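Local coordinates for protein telomere length regulator taz1 (Schizosaccharomyces pombe, PDB 4ZMK) that binds double-stranded telomeric DNA, regulates telomere length and function, and homodimerises through this helical domain, at residues H55-S58 against K59-S63; G25-S28 against S29-K33; L8-N11 against S12-N15. All coordinates share one frame; numbering follows the deposited sequence. Where two conformers were deposited one is given.

Contact 1: residues H55-S58 against K59-S63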
loop_
_atom_site.group_PDB
_atom_site.type_symbol
_atom_site.label_atom_id
_atom_site.label_comp_id
_atom_site.label_asym_id
_atom_site.label_seq_id
_atom_site.Cartn_x
_atom_site.Cartn_y
_atom_site.Cartn_z
ATOM N N HIS A 55 -4.914 -6.416 2.087
ATOM C CA HIS A 55 -6.317 -6.143 2.343
ATOM C C HIS A 55 -6.543 -5.317 3.599
ATOM O O HIS A 55 -7.375 -4.416 3.626
ATOM C CB HIS A 55 -7.073 -7.463 2.460
ATOM C CG HIS A 55 -8.554 -7.302 2.533
ATOM N ND1 HIS A 55 -9.272 -7.547 3.686
ATOM C CD2 HIS A 55 -9.455 -6.919 1.603
ATOM C CE1 HIS A 55 -10.550 -7.322 3.459
ATOM N NE2 HIS A 55 -10.692 -6.941 2.198
ATOM N N THR A 56 -5.816 -5.652 4.651
ATOM C CA THR A 56 -5.913 -4.939 5.913
ATOM C C THR A 56 -5.448 -3.494 5.740
ATOM O O THR A 56 -6.070 -2.571 6.241
ATOM C CB THR A 56 -5.079 -5.658 6.991
ATOM O OG1 THR A 56 -5.601 -6.979 7.177
ATOM C CG2 THR A 56 -5.069 -4.898 8.324
ATOM N N LEU A 57 -4.350 -3.314 5.017
ATOM C CA LEU A 57 -3.809 -1.997 4.752
ATOM C C LEU A 57 -4.788 -1.162 3.914
ATOM O O LEU A 57 -5.053 -0.001 4.223
ATOM C CB LEU A 57 -2.463 -2.126 4.052
ATOM C CG LEU A 57 -1.705 -0.857 3.686
ATOM C CD1 LEU A 57 -1.344 -0.095 4.914
ATOM C CD2 LEU A 57 -0.448 -1.220 2.930
ATOM N N SER A 58 -5.339 -1.767 2.869
ATOM C CA SER A 58 -6.295 -1.084 1.998
ATOM C C SER A 58 -7.510 -0.610 2.811
ATOM O O SER A 58 -7.949 0.526 2.709
ATOM C CB SER A 58 -6.728 -2.012 0.874
ATOM O OG SER A 58 -7.510 -1.340 -0.084
ATOM N N LYS A 59 -8.020 -1.495 3.646
ATOM C CA LYS A 59 -9.190 -1.223 4.455
ATOM C C LYS A 59 -8.895 -0.083 5.434
ATOM O O LYS A 59 -9.769 0.743 5.723
ATOM C CB LYS A 59 -9.608 -2.510 5.175
ATOM C CG LYS A 59 -10.793 -2.409 6.076
ATOM C CD LYS A 59 -11.007 -3.710 6.846
ATOM C CE LYS A 59 -11.878 -3.457 8.080
ATOM N NZ LYS A 59 -11.866 -4.581 9.057
ATOM N N SER A 60 -7.649 -0.006 5.904
ATOM C CA SER A 60 -7.289 1.028 6.864
ATOM C C SER A 60 -7.107 2.379 6.179
ATOM O O SER A 60 -7.379 3.419 6.777
ATOM C CB SER A 60 -6.023 0.644 7.634
ATOM O OG SER A 60 -4.853 0.975 6.913
ATOM N N LEU A 61 -6.678 2.367 4.924
ATOM C CA LEU A 61 -6.511 3.614 4.178
ATOM C C LEU A 61 -7.872 4.184 3.745
ATOM O O LEU A 61 -8.064 5.397 3.665
ATOM C CB LEU A 61 -5.583 3.390 2.982
ATOM C CG LEU A 61 -4.142 3.053 3.402
ATOM C CD1 LEU A 61 -3.207 3.082 2.230
ATOM C CD2 LEU A 61 -3.674 4.037 4.468
ATOM N N LYS A 62 -8.825 3.303 3.481
ATOM C CA LYS A 62 -10.192 3.724 3.205
ATOM C C LYS A 62 -10.781 4.375 4.453
ATOM O O LYS A 62 -11.470 5.387 4.370
ATOM C CB LYS A 62 -11.048 2.537 2.755
ATOM C CG LYS A 62 -10.609 1.917 1.432
ATOM C CD LYS A 62 -11.417 0.661 1.107
ATOM C CE LYS A 62 -10.896 -0.019 -0.153
ATOM N NZ LYS A 62 -11.612 -1.280 -0.492
ATOM N N SER A 63 -10.492 3.789 5.611
ATOM C CA SER A 63 -10.947 4.339 6.878
ATOM C C SER A 63 -10.296 5.696 7.130
ATOM O O SER A 63 -10.951 6.639 7.565
ATOM C CB SER A 63 -10.636 3.378 8.023
ATOM O OG SER A 63 -11.154 3.854 9.252
#
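L57 and L61, one helical turn apart, mark the tightly packed side of this segment, where the carbonyl oxygen of L57 takes two donors. It receives the helical N-H of L61 at 3.0 Å between L61 N and L57 O. In the conformer of S60 described here it also receives the hydroxyl, with S60 OG 2.9 Å from L57 O; S60 was deposited in two conformers, so this second grip may not be permanent. The hydroxyl gets there because it stands between the backbone N and the carbonyl carbon of its own residue (chi1 84°), turned back along the helix, and it meets the carbonyl well off its axis, at a C=O...O angle of 123°. L61 adds apolar cover, its CG lying 3.3 Å from L57 O. Between the two leucines themselves the touch is slight, L57 CG to L61 CD1 being 4.5 Å; both also pack on V27 of helix 20-40, L57 on L10 and L61 on I13 of the loop. This is the buried stripe of helix 44-70, antiparallel to helix 20-40 in a helical hairpin, and it reaches the dimer partner too: L57 packs on L31 and L61 on V27 of the second subunit.

The opposite character appears along H55, K59 and K62, which are exposed. Here the backbone bond from K59 N to H55 O spans 3.0 Å, and K59 CB rests on that same oxygen. K62, in one of two conformers, runs extended back past S58, its CE 3.6 Å from S58 OG, and its amine makes a long, weak ion pair with D32 of the second subunit. The buried hydroxyl of S58 finds its main partner across the dimer interface, in the carboxylate of D32 of the second subunit.

Contact 2: residues G25-S28 against S29-K33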
loop_
_atom_site.group_PDB
_atom_site.type_symbol
_atom_site.label_atom_id
_atom_site.label_comp_id
_atom_site.label_asym_id
_atom_site.label_seq_id
_atom_site.Cartn_x
_atom_site.Cartn_y
_atom_site.Cartn_z
ATOM N N GLY A 25 4.856 6.981 5.878
ATOM C CA GLY A 25 5.868 6.148 6.502
ATOM C C GLY A 25 5.307 4.824 6.981
ATOM O O GLY A 25 5.970 3.805 6.892
ATOM N N LEU A 26 4.080 4.838 7.494
ATOM C CA LEU A 26 3.443 3.622 7.980
ATOM C C LEU A 26 3.040 2.717 6.815
ATOM O O LEU A 26 3.180 1.502 6.898
ATOM C CB LEU A 26 2.221 3.964 8.843
ATOM C CG LEU A 26 2.493 4.676 10.173
ATOM C CD1 LEU A 26 1.200 5.045 10.861
ATOM C CD2 LEU A 26 3.338 3.819 11.071
ATOM N N VAL A 27 2.550 3.314 5.730
ATOM C CA VAL A 27 2.137 2.549 4.556
ATOM C C VAL A 27 3.348 1.921 3.872
ATOM O O VAL A 27 3.351 0.727 3.574
ATOM C CB VAL A 27 1.361 3.433 3.575
ATOM C CG1 VAL A 27 0.917 2.630 2.385
ATOM C CG2 VAL A 27 0.162 4.027 4.281
ATOM N N SER A 28 4.376 2.731 3.643
ATOM C CA SER A 28 5.641 2.270 3.085
ATOM C C SER A 28 6.181 1.058 3.842
ATOM O O SER A 28 6.591 0.074 3.247
ATOM C CB SER A 28 6.667 3.411 3.118
ATOM O OG SER A 28 7.903 3.034 2.541
ATOM N N SER A 29 6.191 1.167 5.166
ATOM C CA SER A 29 6.673 0.104 6.035
ATOM C C SER A 29 5.849 -1.172 5.847
ATOM O O SER A 29 6.397 -2.267 5.766
ATOM C CB SER A 29 6.627 0.564 7.493
ATOM O OG SER A 29 7.068 -0.454 8.365
ATOM N N ALA A 30 4.531 -1.011 5.785
ATOM C CA ALA A 30 3.626 -2.134 5.590
ATOM C C ALA A 30 3.842 -2.779 4.224
ATOM O O ALA A 30 3.942 -4.002 4.121
ATOM C CB ALA A 30 2.178 -1.689 5.756
ATOM N N LEU A 31 3.952 -1.962 3.183
ATOM C CA LEU A 31 4.225 -2.486 1.842
ATOM C C LEU A 31 5.565 -3.217 1.736
ATOM O O LEU A 31 5.689 -4.198 1.011
ATOM C CB LEU A 31 4.184 -1.360 0.816
ATOM C CG LEU A 31 2.809 -0.829 0.464
ATOM C CD1 LEU A 31 2.952 0.501 -0.259
ATOM C CD2 LEU A 31 2.091 -1.836 -0.406
ATOM N N ASP A 32 6.577 -2.730 2.438
ATOM C CA ASP A 32 7.884 -3.387 2.426
ATOM C C ASP A 32 7.825 -4.783 3.066
ATOM O O ASP A 32 8.552 -5.689 2.666
ATOM C CB ASP A 32 8.930 -2.532 3.159
ATOM C CG ASP A 32 9.294 -1.266 2.400
ATOM O OD1 ASP A 32 8.873 -1.130 1.232
ATOM O OD2 ASP A 32 10.015 -0.414 2.968
ATOM N N LYS A 33 6.976 -4.940 4.078
ATOM C CA LYS A 33 6.764 -6.236 4.702
ATOM C C LYS A 33 6.022 -7.187 3.750
ATOM O O LYS A 33 6.292 -8.381 3.734
ATOM C CB LYS A 33 6.007 -6.070 6.018
ATOM C CG LYS A 33 6.777 -5.226 7.031
ATOM C CD LYS A 33 5.984 -4.982 8.302
ATOM C CE LYS A 33 6.836 -4.270 9.352
ATOM N NZ LYS A 33 6.104 -4.078 10.639
HETATM O O HOH W 1 9.379 2.033 4.553
#
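V27 and L31 lie side by side and point the same way from the helix, so they meet along their flanks. The touching branches are V27 CG1 and L31 CD1, 4.0 Å apart. V27 sends CG1 away from its own backbone N (chi1 -179°), on the side of its carbonyl and thus along the helix to L31. Beneath this pair the backbone bond is short and straight, L31 N lying 2.8 Å from V27 O with an N-H...O angle of 170°. A30 extends the same apolar surface, its CB resting on the carbonyl oxygens of L26 and V27.

This stripe belongs to helix 20-40, the first long helix of a hairpin completed by helix 44-70. V27, A30 and L31 face L57 of the latter, and L31 also meets L31 of the second subunit, an arrangement consistent with a dimer built as a helical bundle.

A second i to i+4 pair, S28 and D32, is oriented quite differently. The carboxylate of D32 folds back over the preceding turn (chi1 -70°), bringing its CG within 3.1 Å of S28 O, while the D32 N-H bonds to that same oxygen. Hydroxyl and carboxylate do not join directly: S28 OG and D32 OD2 stand 4.1 Å apart and share a water, 2.7 Å from S28 OG, which donates to D32 OD2 at 3.0 Å. S28 was modelled in two conformers, so the bridge may be only part-time. The other carboxylate oxygen, OD1, accepts the hydroxyl of S58 of the second subunit.

Contact 3: residues L8-N11 against S12-N15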
loop_
_atom_site.group_PDB
_atom_site.type_symbol
_atom_site.label_atom_id
_atom_site.label_comp_id
_atom_site.label_asym_id
_atom_site.label_seq_id
_atom_site.Cartn_x
_atom_site.Cartn_y
_atom_site.Cartn_z
ATOM N N LEU A 8 1.435 -4.863 11.250
ATOM C CA LEU A 8 1.737 -3.768 10.322
ATOM C C LEU A 8 1.712 -2.397 11.000
ATOM O O LEU A 8 1.985 -1.374 10.370
ATOM C CB LEU A 8 0.755 -3.774 9.145
ATOM C CG LEU A 8 0.791 -5.011 8.259
ATOM C CD1 LEU A 8 -0.166 -4.868 7.092
ATOM C CD2 LEU A 8 2.221 -5.259 7.774
ATOM N N GLY A 9 1.363 -2.382 12.277
ATOM C CA GLY A 9 1.405 -1.159 13.059
ATOM C C GLY A 9 0.383 -0.128 12.627
ATOM O O GLY A 9 0.676 1.066 12.601
ATOM N N LEU A 10 -0.827 -0.590 12.326
ATOM C CA LEU A 10 -1.822 0.249 11.681
ATOM C C LEU A 10 -2.967 0.718 12.566
ATOM O O LEU A 10 -3.901 1.341 12.072
ATOM C CB LEU A 10 -2.404 -0.498 10.481
ATOM C CG LEU A 10 -1.442 -0.797 9.325
ATOM C CD1 LEU A 10 -2.181 -1.560 8.218
ATOM C CD2 LEU A 10 -0.803 0.478 8.780
ATOM N N ASN A 11 -2.912 0.455 13.866
ATOM C CA ASN A 11 -4.105 0.702 14.672
ATOM C C ASN A 11 -4.417 2.178 14.902
ATOM O O ASN A 11 -5.445 2.500 15.478
ATOM C CB ASN A 11 -4.026 -0.031 16.017
ATOM C CG ASN A 11 -2.968 0.521 16.934
ATOM O OD1 ASN A 11 -2.463 1.625 16.745
ATOM N ND2 ASN A 11 -2.623 -0.256 17.949
ATOM N N SER A 12 -3.548 3.071 14.444
ATOM C CA SER A 12 -3.835 4.504 14.549
ATOM C C SER A 12 -3.834 5.212 13.203
ATOM O O SER A 12 -3.955 6.428 13.159
ATOM C CB SER A 12 -2.824 5.210 15.466
ATOM O OG SER A 12 -2.941 4.784 16.810
ATOM N N ILE A 13 -3.701 4.473 12.107
ATOM C CA ILE A 13 -3.444 5.127 10.828
ATOM C C ILE A 13 -4.630 5.963 10.342
ATOM O O ILE A 13 -4.475 6.816 9.479
ATOM C CB ILE A 13 -3.041 4.106 9.744
ATOM C CG1 ILE A 13 -2.296 4.818 8.610
ATOM C CG2 ILE A 13 -4.245 3.343 9.242
ATOM C CD1 ILE A 13 -1.603 3.892 7.661
ATOM N N ASP A 14 -5.808 5.758 10.917
ATOM C CA ASP A 14 -6.964 6.536 10.485
ATOM C C ASP A 14 -7.263 7.662 11.464
ATOM O O ASP A 14 -8.323 8.285 11.404
ATOM C CB ASP A 14 -8.192 5.643 10.301
ATOM C CG ASP A 14 -8.567 4.905 11.556
ATOM O OD1 ASP A 14 -7.689 4.727 12.429
ATOM O OD2 ASP A 14 -9.740 4.490 11.659
ATOM N N ASN A 15 -6.316 7.913 12.362
ATOM C CA ASN A 15 -6.353 9.078 13.240
ATOM C C ASN A 15 -5.876 10.285 12.453
ATOM O O ASN A 15 -4.761 10.285 11.943
ATOM C CB ASN A 15 -5.479 8.847 14.482
ATOM C CG ASN A 15 -5.515 10.009 15.481
ATOM O OD1 ASN A 15 -5.844 11.147 15.141
ATOM N ND2 ASN A 15 -5.146 9.716 16.723
HETATM O O HOH W 2 -0.793 3.203 13.710
#
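The flat side-chain amide of N11 turns its OD1 end to S12, whose hydroxyl arrives displaced toward one face, 32° from the amide plane, with S12 OG 3.2 Å from N11 OD1. N11 CG stands between its backbone N and carbonyl carbon (chi1 68°), bringing OD1 round to S12. At the other end ND2 bonds to D1. A second flat group, the carbonyl of L10, carries the backbone N of I13 above its face, 3.1 Å from L10 O, closing the type I turn L10-I13. The S12 N-H instead reaches a water, 2.9 Å from S12 N, which donates to G9 O; G9, with its positive phi, belongs to the Schellman motif that follows helix 3-7. Replacing S12 by an alanine would probably leave N11 OD1 without this donor, the amide then held mainly through ND2. On the inner side, L10 and I13 lie side by side, L10 CD2 3.7 Å from I13 CD1. The turn thus presses between the two long helices: L10 packs on L57, while I13 meets S60 and L61 of helix 44-70 and L26 and V27 of helix 20-40, with R64 holding the carbonyls of I13 and N15.

How the contacts relate
Along the chain the order is contact 3, contact 2, contact 1: a loop after helix 3-7, then helix 20-40, then helix 44-70. The two helical contacts lie on opposite sides of the chain's centre, their own centres about 13 Å apart, yet they touch, with L61 CD2 3.8 Å from V27 CG2. Contact 3 lies about 9 Å from contact 1 and about 11 Å from contact 2, centre to centre, and reaches both; D14 OD2 probably hydrogen-bonds S63 OG at 2.9 Å in one S63 conformer. Contacts 1 and 2 also meet the second subunit, whereas contact 3 does not, so the same helices serve both the monomer's core and the dimerization of Taz1.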